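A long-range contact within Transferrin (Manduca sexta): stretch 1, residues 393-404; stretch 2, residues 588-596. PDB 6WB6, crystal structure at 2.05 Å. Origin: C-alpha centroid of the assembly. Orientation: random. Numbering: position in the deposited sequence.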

# COMPACT_ATOMS: atom_id res chain seq x y z
N CYS A 393 22.87 4.63 8.18
CA CYS A 393 21.89 3.64 7.72
C CYS A 393 22.40 2.93 6.48
O CYS A 393 22.20 1.73 6.32
CB CYS A 393 20.54 4.31 7.43
SG CYS A 393 19.42 4.31 8.81
N LEU A 394 23.03 3.68 5.57
CA LEU A 394 23.57 3.07 4.36
C LEU A 394 24.67 2.09 4.70
O LEU A 394 24.69 0.97 4.18
CB LEU A 394 24.08 4.15 3.41
CG LEU A 394 22.99 5.07 2.89
CD1 LEU A 394 23.67 6.21 2.18
CD2 LEU A 394 22.02 4.31 1.96
N LYS A 395 25.62 2.49 5.53
CA LYS A 395 26.62 1.54 5.99
C LYS A 395 25.95 0.31 6.58
O LYS A 395 26.42 -0.81 6.39
CB LYS A 395 27.54 2.17 7.02
CG LYS A 395 28.53 1.21 7.68
CD LYS A 395 29.46 0.52 6.66
CE LYS A 395 30.75 0.00 7.34
NZ LYS A 395 31.52 -1.02 6.53
N SER A 396 24.88 0.51 7.33
CA SER A 396 24.27 -0.62 8.01
C SER A 396 23.66 -1.58 7.00
O SER A 396 23.74 -2.80 7.17
CB SER A 396 23.22 -0.15 9.01
OG SER A 396 22.49 -1.23 9.57
N VAL A 397 23.04 -1.05 5.94
CA VAL A 397 22.54 -1.95 4.89
C VAL A 397 23.70 -2.75 4.30
O VAL A 397 23.62 -3.97 4.15
CB VAL A 397 21.76 -1.15 3.83
CG1 VAL A 397 21.21 -2.08 2.71
CG2 VAL A 397 20.56 -0.41 4.47
N GLN A 398 24.81 -2.09 4.00
CA GLN A 398 25.97 -2.81 3.50
C GLN A 398 26.40 -3.93 4.44
O GLN A 398 26.62 -5.07 4.01
CB GLN A 398 27.13 -1.86 3.29
CG GLN A 398 28.31 -2.52 2.68
CD GLN A 398 29.48 -1.61 2.61
OE1 GLN A 398 29.97 -1.29 1.53
NE2 GLN A 398 29.95 -1.17 3.78
N ASP A 399 26.57 -3.61 5.73
CA ASP A 399 27.02 -4.53 6.76
C ASP A 399 26.00 -5.61 7.03
O ASP A 399 26.29 -6.53 7.80
CB ASP A 399 27.25 -3.80 8.09
CG ASP A 399 28.48 -2.94 8.09
OD1 ASP A 399 29.45 -3.30 7.39
OD2 ASP A 399 28.47 -1.90 8.79
N ASN A 400 24.82 -5.49 6.44
CA ASN A 400 23.68 -6.34 6.78
C ASN A 400 23.19 -6.13 8.22
O ASN A 400 22.63 -7.04 8.83
CB ASN A 400 23.99 -7.81 6.56
CG ASN A 400 22.75 -8.64 6.44
OD1 ASN A 400 21.73 -8.18 5.92
ND2 ASN A 400 22.80 -9.87 6.95
N GLY A 401 23.42 -4.95 8.78
CA GLY A 401 22.67 -4.58 9.96
C GLY A 401 21.24 -4.21 9.64
O GLY A 401 20.40 -4.21 10.54
N SER A 402 20.97 -3.89 8.38
CA SER A 402 19.65 -3.57 7.89
C SER A 402 19.51 -4.17 6.51
O SER A 402 20.49 -4.56 5.87
CB SER A 402 19.42 -2.05 7.81
OG SER A 402 19.90 -1.39 8.96
N ASP A 403 18.26 -4.23 6.04
CA ASP A 403 17.98 -4.68 4.69
C ASP A 403 17.64 -3.54 3.74
O ASP A 403 17.78 -3.71 2.53
CB ASP A 403 16.81 -5.68 4.72
CG ASP A 403 17.10 -6.86 5.63
OD1 ASP A 403 18.16 -7.51 5.44
OD2 ASP A 403 16.29 -7.11 6.56
N LEU A 404 17.20 -2.39 4.25
CA LEU A 404 17.02 -1.26 3.35
C LEU A 404 17.04 0.04 4.13
O LEU A 404 16.80 0.08 5.34
CB LEU A 404 15.72 -1.35 2.54
CG LEU A 404 14.39 -1.26 3.29
CD1 LEU A 404 13.19 -1.23 2.32
CD2 LEU A 404 14.23 -2.39 4.27
N TRP A 588 14.66 3.86 -1.61
CA TRP A 588 15.13 2.88 -0.64
C TRP A 588 16.11 1.95 -1.33
O TRP A 588 15.85 1.45 -2.44
CB TRP A 588 13.96 2.11 -0.01
CG TRP A 588 13.20 3.02 0.91
CD1 TRP A 588 13.27 3.05 2.26
CD2 TRP A 588 12.25 4.05 0.53
NE1 TRP A 588 12.43 4.02 2.76
CE2 TRP A 588 11.81 4.66 1.72
CE3 TRP A 588 11.74 4.50 -0.69
CZ2 TRP A 588 10.89 5.71 1.72
CZ3 TRP A 588 10.80 5.54 -0.68
CH2 TRP A 588 10.40 6.14 0.51
N VAL A 589 17.26 1.75 -0.70
CA VAL A 589 18.34 0.99 -1.31
C VAL A 589 18.63 -0.21 -0.43
O VAL A 589 18.39 -0.20 0.78
CB VAL A 589 19.61 1.82 -1.54
CG1 VAL A 589 19.30 3.01 -2.40
CG2 VAL A 589 20.22 2.25 -0.23
N ALA A 590 19.16 -1.25 -1.07
CA ALA A 590 19.45 -2.51 -0.41
C ALA A 590 20.79 -3.05 -0.88
O ALA A 590 21.32 -2.65 -1.92
CB ALA A 590 18.36 -3.56 -0.68
N ALA A 591 21.34 -3.97 -0.09
CA ALA A 591 22.60 -4.58 -0.46
C ALA A 591 22.36 -5.66 -1.50
O ALA A 591 21.22 -5.97 -1.89
CB ALA A 591 23.30 -5.14 0.77
N LYS A 592 23.46 -6.26 -1.94
CA LYS A 592 23.48 -7.22 -3.04
C LYS A 592 23.19 -8.65 -2.62
O LYS A 592 22.60 -9.40 -3.40
CB LYS A 592 24.86 -7.19 -3.72
N ASP A 593 23.63 -9.08 -1.44
CA ASP A 593 23.84 -10.51 -1.19
C ASP A 593 22.82 -11.13 -0.25
O ASP A 593 23.06 -12.24 0.25
CB ASP A 593 25.25 -10.74 -0.66
CG ASP A 593 26.27 -10.45 -1.71
OD1 ASP A 593 26.05 -10.92 -2.84
OD2 ASP A 593 27.25 -9.73 -1.41
N PHE A 594 21.68 -10.48 -0.01
CA PHE A 594 20.75 -11.00 0.97
C PHE A 594 19.34 -11.03 0.40
O PHE A 594 19.10 -11.75 -0.57
CB PHE A 594 20.88 -10.18 2.25
CG PHE A 594 22.25 -10.23 2.81
CD1 PHE A 594 22.68 -11.36 3.47
CD2 PHE A 594 23.12 -9.19 2.64
CE1 PHE A 594 23.96 -11.42 4.00
CE2 PHE A 594 24.41 -9.27 3.15
CZ PHE A 594 24.81 -10.39 3.82
N LEU A 595 18.40 -10.28 0.98
CA LEU A 595 17.01 -10.40 0.55
C LEU A 595 16.88 -9.98 -0.91
O LEU A 595 17.54 -9.04 -1.36
CB LEU A 595 16.10 -9.54 1.43
CG LEU A 595 15.81 -10.04 2.86
CD1 LEU A 595 16.98 -9.84 3.76
CD2 LEU A 595 14.65 -9.30 3.47
N SER A 596 16.05 -10.71 -1.66
CA SER A 596 15.77 -10.33 -3.04
C SER A 596 15.05 -8.98 -3.07
O SER A 596 14.45 -8.55 -2.08
CB SER A 596 14.89 -11.36 -3.73
OG SER A 596 13.58 -11.32 -3.19
O HOH W 1 20.04 -5.39 1.75

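Segments far apart in sequence can pack closely without a single direct hydrogen bond between them, and this pair from transferrin, joined by apolar contacts, CA-H...O contacts and one water, is a clear example. The helix of stretch 1 runs at 33° to the strand of stretch 2, their axes approaching to 8.7 Å, and side chains such as Leu394 and Val397 reach into the space between them.

Leu394 begins the contact. Its CA-to-CB bond points sideways, yet the m, t rotamer carries the end of the chain inward, and CD2 lies 3.5 Å from CG2 of Val589. One turn on, Val397 points toward stretch 2 and packs against its backbone more closely than against the side chain of Ala591: CG1 is 3.4 Å from Ala591 N, 3.6 Å from Ala590 CA and 4.2 Å from Ala591 CB.

The helix then closes in a Schellman motif, with Asn400 at positive phi. Asn400 points toward stretch 2 and sits over one face of the Phe594 ring, its CB 4.1 Å from the ring centroid in a CH-pi contact and its ND2 3.5 Å from CE1.

Beyond the turn, the backbone of stretch 1 comes close to the strand. A single water links the two chain segments: it donates to Asp403 O at 2.9 Å and accepts from Ala591 N at 2.7 Å, bridging polar atoms that stand 4.4 Å apart. Asp403 O also lies 3.6 Å from Ala590 CA in a CA-H...O contact, while Asp403 OD1, hydrogen-bonded elsewhere in the structure, touches Leu595 CD1 at 3.1 Å. At Leu404 the backbones meet more tightly still, CA lying 3.1 Å from Val589 O in a second CA-H...O contact. The Leu404 side chain completes the apolar packing, with CD1 4.1 Å from Trp588 CB.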